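Local coordinates for protein glycosyltransferase (Rickettsia africae, PDB 7MI0) that probably transfers sugar residues from an activated donor to an acceptor, as a two-domain glycosyltransferase of the GT-B type, at residues V105-R110 against F127-H132; V158-K163 against I177-R182. All blocks are in the same frame, centred on the assembly; numbering follows the deposited sequence.

In the fold
Both contacts belong to the parallel sheet of the N-terminal Rossmann-like domain, and their centres lie about 13 Å apart. Interaction 1 pairs two adjoining strands, 104-107 and 126-131, deep in the sheet, and every touching residue is buried; hydrogen bonds, from backbone and side chains alike, define it. Interaction 2 lies at the sheet's outer end, where helix 160-168 packs on edge strand 177-179; it is partly buried and held by aliphatic contacts, with polar bonds kept inside each segment or directed elsewhere. The two meet where V158 CG1 packs on the end of 127-132, 3.4 Å from F131 O. Strand 154-157 lies between the paired strands and the edge strand, and helix 378-393 touches both contacts.

Interaction 1 of 2, residues V105-R110 against F127-H132; sequences VHTRSR and FLTTFH
T107, R108 and L128 bury the most surface here, and each joins the two segments in a different way. The backbone of T107 is bonded through both polar atoms: its N donates to L128 O (2.8 Å), and its O accepts from T130 N (3.1 Å). With L128 N donating to V105 O (3.0 Å), this alternation is the signature of adjacent parallel strands. T107 OG1 sits between its own N and carbonyl carbon, placing CG2 beside the backbone N, where it meets F127 CE1 at 3.6 Å.

L128 projects from the opposite face of the sheet alongside H106. Both chains leave with CG anti to the backbone N and run side by side, and the second torsion of L128 sets CD2 over the centre of the H106 ring, 8° off the ring normal and 3.8 Å from the centroid: a CH-pi contact. In the ring plane, H106 NE2 is hydrogen-bonded to T130 OG1 (2.7 Å), either being a possible donor, while H106 ND1 bonds Y389 OH. Bonds at both nitrogens fix the ring's rotation.

R108 continues beyond the strand. Its chain bends at chi3, and NE donates to H132 NE2 over 2.9 Å with an N-H...N angle of 161°. The bond enters near the imidazole plane, although guanidinium and ring are turned 69° apart. H132 NE2 is thus the acceptor, and the neighbouring positive charge would be expected to disfavour a protonated imidazole. One guanidinium face lies against H106 CE1.

The pair closes the beta-alpha-beta unit 104-107, 114-122, 126-131. Helix 114-122 packs against the face bearing V105, T107 and F127, helix 378-393 covers H106 and L128, and helix 35-48 touches R108 and H132. Strands 22-26 and 154-157 extend the sheet beyond this pair.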
loop_
_atom_site.group_PDB
_atom_site.type_symbol
_atom_site.label_atom_id
_atom_site.label_comp_id
_atom_site.label_asym_id
_atom_site.label_seq_id
_atom_site.Cartn_x
_atom_site.Cartn_y
_atom_site.Cartn_z
ATOM N N VAL A 105 8.026 -12.460 -17.030
ATOM C CA VAL A 105 8.750 -12.137 -15.809
ATOM C C VAL A 105 8.292 -10.765 -15.343
ATOM O O VAL A 105 8.367 -9.787 -16.097
ATOM C CB VAL A 105 10.270 -12.172 -16.023
ATOM C CG1 VAL A 105 10.968 -11.645 -14.783
ATOM C CG2 VAL A 105 10.720 -13.582 -16.333
ATOM N N HIS A 106 7.822 -10.696 -14.102
ATOM C CA HIS A 106 7.169 -9.523 -13.530
ATOM C C HIS A 106 8.043 -9.004 -12.393
ATOM O O HIS A 106 8.158 -9.650 -11.345
ATOM C CB HIS A 106 5.770 -9.909 -13.045
ATOM C CG HIS A 106 4.905 -8.753 -12.656
ATOM N ND1 HIS A 106 3.565 -8.899 -12.370
ATOM C CD2 HIS A 106 5.182 -7.437 -12.498
ATOM C CE1 HIS A 106 3.053 -7.724 -12.051
ATOM N NE2 HIS A 106 4.013 -6.819 -12.121
ATOM N N THR A 107 8.670 -7.849 -12.597
ATOM C CA THR A 107 9.597 -7.288 -11.622
ATOM C C THR A 107 8.958 -6.116 -10.891
ATOM O O THR A 107 8.309 -5.261 -11.505
ATOM C CB THR A 107 10.901 -6.827 -12.283
ATOM O OG1 THR A 107 10.676 -5.626 -13.030
ATOM C CG2 THR A 107 11.408 -7.884 -13.228
ATOM N N ARG A 108 9.154 -6.079 -9.578
ATOM C CA ARG A 108 8.664 -5.008 -8.722
ATOM C C ARG A 108 9.815 -4.382 -7.943
ATOM O O ARG A 108 9.682 -4.046 -6.765
ATOM C CB ARG A 108 7.579 -5.525 -7.781
ATOM C CG ARG A 108 6.896 -6.806 -8.268
ATOM C CD ARG A 108 5.738 -7.210 -7.365
ATOM N NE ARG A 108 4.540 -6.431 -7.654
ATOM C CZ ARG A 108 3.373 -6.947 -8.008
ATOM N NH1 ARG A 108 3.182 -8.255 -8.061
ATOM N NH2 ARG A 108 2.370 -6.131 -8.309
ATOM N N SER A 109 10.959 -4.218 -8.610
ATOM C CA SER A 109 12.201 -3.727 -8.024
ATOM C C SER A 109 12.286 -2.205 -8.104
ATOM O O SER A 109 11.658 -1.566 -8.950
ATOM C CB SER A 109 13.400 -4.354 -8.734
ATOM O OG SER A 109 13.315 -5.769 -8.710
ATOM N N ARG A 110 13.081 -1.623 -7.200
ATOM C CA ARG A 110 13.209 -0.167 -7.150
ATOM C C ARG A 110 14.001 0.348 -8.345
ATOM O O ARG A 110 13.501 1.150 -9.144
ATOM C CB ARG A 110 13.865 0.266 -5.835
ATOM N N PHE A 127 8.636 -9.008 -20.340
ATOM C CA PHE A 127 9.189 -8.211 -19.252
ATOM C C PHE A 127 8.165 -7.177 -18.815
ATOM O O PHE A 127 7.832 -6.267 -19.581
ATOM C CB PHE A 127 10.485 -7.533 -19.706
ATOM C CG PHE A 127 11.261 -6.877 -18.602
ATOM C CD1 PHE A 127 11.743 -7.618 -17.539
ATOM C CD2 PHE A 127 11.545 -5.522 -18.647
ATOM C CE1 PHE A 127 12.470 -7.013 -16.526
ATOM C CE2 PHE A 127 12.271 -4.917 -17.639
ATOM C CZ PHE A 127 12.734 -5.664 -16.579
ATOM N N LEU A 128 7.678 -7.305 -17.583
ATOM C CA LEU A 128 6.708 -6.374 -17.021
ATOM C C LEU A 128 7.272 -5.761 -15.751
ATOM O O LEU A 128 7.773 -6.481 -14.883
ATOM C CB LEU A 128 5.376 -7.067 -16.717
ATOM C CG LEU A 128 4.311 -6.148 -16.109
ATOM C CD1 LEU A 128 4.078 -4.936 -17.004
ATOM C CD2 LEU A 128 3.008 -6.895 -15.856
ATOM N N THR A 129 7.177 -4.436 -15.643
ATOM C CA THR A 129 7.615 -3.690 -14.469
ATOM C C THR A 129 6.418 -3.011 -13.816
ATOM O O THR A 129 5.605 -2.380 -14.505
ATOM C CB THR A 129 8.658 -2.634 -14.847
ATOM O OG1 THR A 129 9.717 -3.249 -15.588
ATOM C CG2 THR A 129 9.232 -1.965 -13.599
ATOM N N THR A 130 6.317 -3.136 -12.495
ATOM C CA THR A 130 5.379 -2.359 -11.696
ATOM C C THR A 130 6.171 -1.453 -10.766
ATOM O O THR A 130 7.086 -1.916 -10.076
ATOM C CB THR A 130 4.444 -3.257 -10.877
ATOM O OG1 THR A 130 3.723 -4.133 -11.752
ATOM C CG2 THR A 130 3.450 -2.411 -10.090
ATOM N N PHE A 131 5.824 -0.168 -10.754
ATOM C CA PHE A 131 6.454 0.821 -9.884
ATOM C C PHE A 131 5.550 1.037 -8.675
ATOM O O PHE A 131 4.475 1.631 -8.797
ATOM C CB PHE A 131 6.697 2.129 -10.638
ATOM C CG PHE A 131 7.620 1.986 -11.832
ATOM C CD1 PHE A 131 7.117 1.662 -13.085
ATOM C CD2 PHE A 131 8.988 2.172 -11.696
ATOM C CE1 PHE A 131 7.966 1.524 -14.176
ATOM C CE2 PHE A 131 9.831 2.042 -12.781
ATOM C CZ PHE A 131 9.322 1.716 -14.022
ATOM N N HIS A 132 5.973 0.539 -7.514
ATOM C CA HIS A 132 5.216 0.693 -6.275
ATOM C C HIS A 132 5.540 1.991 -5.545
ATOM O O HIS A 132 5.093 2.180 -4.408
ATOM C CB HIS A 132 5.476 -0.487 -5.333
ATOM C CG HIS A 132 4.941 -1.793 -5.829
ATOM N ND1 HIS A 132 3.909 -2.458 -5.206
ATOM C CD2 HIS A 132 5.303 -2.562 -6.882
ATOM C CE1 HIS A 132 3.655 -3.579 -5.856
ATOM N NE2 HIS A 132 4.486 -3.666 -6.878
#

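Interaction 2 of 2, residues V158-K163 against I177-R182; sequences VSNFVK and IVVIER
Aliphatic packing carries most of this contact. K163, with CG anti to its backbone N and extended as far as its bend at chi4, lies over the edge strand: CG meets I177 CG2 and CD meets V179 CG2, each at 3.6 Å. V179 CG1 also lies 3.9 Å from S159 C at the helix start.

V158 is set against R182 differently. V158 CG1 stands 3.4 Å above the guanidinium plane, offset toward its rim. Bends at chi2 and chi3 turn R182 back, so that NH2 donates to I180 O (2.7 Å, N-H...O angle 154°), consistent with the guanidinium being held with one face toward V158.

The backbones meet in a long CA-H...O contact, E181 CA to V158 O (3.6 Å); hydrogen bonds run within a segment or elsewhere in the chain. S159 is the N-cap of helix 160-168: its OG accepts from V162 N (3.2 Å) and also bonds A301 O.

Helix 160-168 is the beta-alpha-beta crossover joining strands 154-157 and 177-179. E326 binds the backbone N of N160 and F161; like A301 it belongs to the C-terminal half, placing the helix start at the domain junction. Helix 378-393 packs on V178, I180 and R182, with K384 salt-bridged to E181.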
loop_
_atom_site.group_PDB
_atom_site.type_symbol
_atom_site.label_atom_id
_atom_site.label_comp_id
_atom_site.label_asym_id
_atom_site.label_seq_id
_atom_site.Cartn_x
_atom_site.Cartn_y
_atom_site.Cartn_z
ATOM N N VAL A 158 1.153 1.976 -9.614
ATOM C CA VAL A 158 0.163 1.663 -8.585
ATOM C C VAL A 158 -0.743 2.836 -8.265
ATOM O O VAL A 158 -1.650 2.691 -7.433
ATOM C CB VAL A 158 0.813 1.221 -7.261
ATOM C CG1 VAL A 158 1.758 0.047 -7.476
ATOM C CG2 VAL A 158 1.530 2.395 -6.616
ATOM N N SER A 159 -0.525 3.995 -8.884
ATOM C CA SER A 159 -1.390 5.152 -8.688
ATOM C C SER A 159 -1.174 6.120 -9.840
ATOM O O SER A 159 -0.236 5.981 -10.627
ATOM C CB SER A 159 -1.120 5.831 -7.339
ATOM O OG SER A 159 0.224 6.280 -7.228
ATOM N N ASN A 160 -2.060 7.107 -9.935
ATOM C CA ASN A 160 -1.829 8.163 -10.911
ATOM C C ASN A 160 -0.713 9.091 -10.471
ATOM O O ASN A 160 -0.090 9.739 -11.317
ATOM C CB ASN A 160 -3.103 8.964 -11.162
ATOM C CG ASN A 160 -4.060 8.251 -12.100
ATOM O OD1 ASN A 160 -3.891 8.282 -13.324
ATOM N ND2 ASN A 160 -5.075 7.604 -11.531
ATOM N N PHE A 161 -0.451 9.165 -9.169
ATOM C CA PHE A 161 0.686 9.931 -8.680
ATOM C C PHE A 161 1.998 9.333 -9.179
ATOM O O PHE A 161 2.896 10.061 -9.617
ATOM C CB PHE A 161 0.624 9.977 -7.155
ATOM C CG PHE A 161 1.794 10.634 -6.505
ATOM C CD1 PHE A 161 1.967 12.001 -6.574
ATOM C CD2 PHE A 161 2.697 9.883 -5.772
ATOM C CE1 PHE A 161 3.037 12.604 -5.951
ATOM C CE2 PHE A 161 3.766 10.482 -5.143
ATOM C CZ PHE A 161 3.935 11.846 -5.233
ATOM N N VAL A 162 2.115 8.005 -9.152
ATOM C CA VAL A 162 3.311 7.360 -9.684
ATOM C C VAL A 162 3.362 7.490 -11.203
ATOM O O VAL A 162 4.434 7.694 -11.785
ATOM C CB VAL A 162 3.367 5.888 -9.232
ATOM C CG1 VAL A 162 4.429 5.121 -10.000
ATOM C CG2 VAL A 162 3.640 5.805 -7.738
ATOM N N LYS A 163 2.209 7.377 -11.872
ATOM C CA LYS A 163 2.180 7.515 -13.326
ATOM C C LYS A 163 2.681 8.885 -13.758
ATOM O O LYS A 163 3.411 9.003 -14.749
ATOM C CB LYS A 163 0.765 7.275 -13.854
ATOM C CG LYS A 163 0.603 7.495 -15.356
ATOM C CD LYS A 163 -0.859 7.745 -15.718
ATOM C CE LYS A 163 -1.051 8.020 -17.204
ATOM N NZ LYS A 163 -0.983 6.784 -18.029
ATOM N N ILE A 177 2.341 3.098 -20.114
ATOM C CA ILE A 177 2.022 3.119 -18.690
ATOM C C ILE A 177 0.572 2.715 -18.491
ATOM O O ILE A 177 -0.343 3.361 -19.015
ATOM C CB ILE A 177 2.275 4.499 -18.068
ATOM C CG1 ILE A 177 3.690 4.989 -18.379
ATOM C CG2 ILE A 177 2.035 4.435 -16.565
ATOM C CD1 ILE A 177 3.938 6.418 -17.947
ATOM N N VAL A 178 0.365 1.671 -17.699
ATOM C CA VAL A 178 -0.956 1.197 -17.313
ATOM C C VAL A 178 -1.090 1.394 -15.813
ATOM O O VAL A 178 -0.221 0.958 -15.049
ATOM C CB VAL A 178 -1.147 -0.279 -17.704
ATOM C CG1 VAL A 178 -2.436 -0.823 -17.151
ATOM C CG2 VAL A 178 -1.101 -0.431 -19.217
ATOM N N VAL A 179 -2.156 2.059 -15.386
ATOM C CA VAL A 179 -2.408 2.261 -13.964
ATOM C C VAL A 179 -3.250 1.106 -13.440
ATOM O O VAL A 179 -4.289 0.769 -14.021
ATOM C CB VAL A 179 -3.103 3.606 -13.708
ATOM C CG1 VAL A 179 -3.211 3.865 -12.209
ATOM C CG2 VAL A 179 -2.355 4.727 -14.399
ATOM N N ILE A 180 -2.797 0.496 -12.346
ATOM C CA ILE A 180 -3.552 -0.541 -11.639
ATOM C C ILE A 180 -3.593 -0.113 -10.173
ATOM O O ILE A 180 -2.697 -0.448 -9.392
ATOM C CB ILE A 180 -2.930 -1.932 -11.788
ATOM C CG1 ILE A 180 -2.731 -2.275 -13.261
ATOM C CG2 ILE A 180 -3.788 -2.982 -11.101
ATOM C CD1 ILE A 180 -2.133 -3.645 -13.480
ATOM N N GLU A 181 -4.634 0.628 -9.792
ATOM C CA GLU A 181 -4.727 1.133 -8.427
ATOM C C GLU A 181 -4.695 -0.010 -7.419
ATOM O O GLU A 181 -5.021 -1.159 -7.723
ATOM C CB GLU A 181 -6.008 1.945 -8.218
ATOM C CG GLU A 181 -6.126 3.215 -9.035
ATOM C CD GLU A 181 -6.747 2.974 -10.397
ATOM O OE1 GLU A 181 -6.585 1.854 -10.942
ATOM O OE2 GLU A 181 -7.402 3.904 -10.919
ATOM N N ARG A 182 -4.299 0.326 -6.199
ATOM C CA ARG A 182 -4.224 -0.664 -5.140
ATOM C C ARG A 182 -5.618 -1.010 -4.637
ATOM O O ARG A 182 -6.502 -0.153 -4.556
ATOM C CB ARG A 182 -3.358 -0.138 -4.000
ATOM C CG ARG A 182 -1.930 0.151 -4.416
ATOM C CD ARG A 182 -1.256 -1.108 -4.915
ATOM N NE ARG A 182 -1.337 -1.252 -6.363
ATOM C CZ ARG A 182 -0.899 -2.310 -7.033
ATOM N NH1 ARG A 182 -0.385 -3.359 -6.410
ATOM N NH2 ARG A 182 -0.979 -2.315 -8.364
#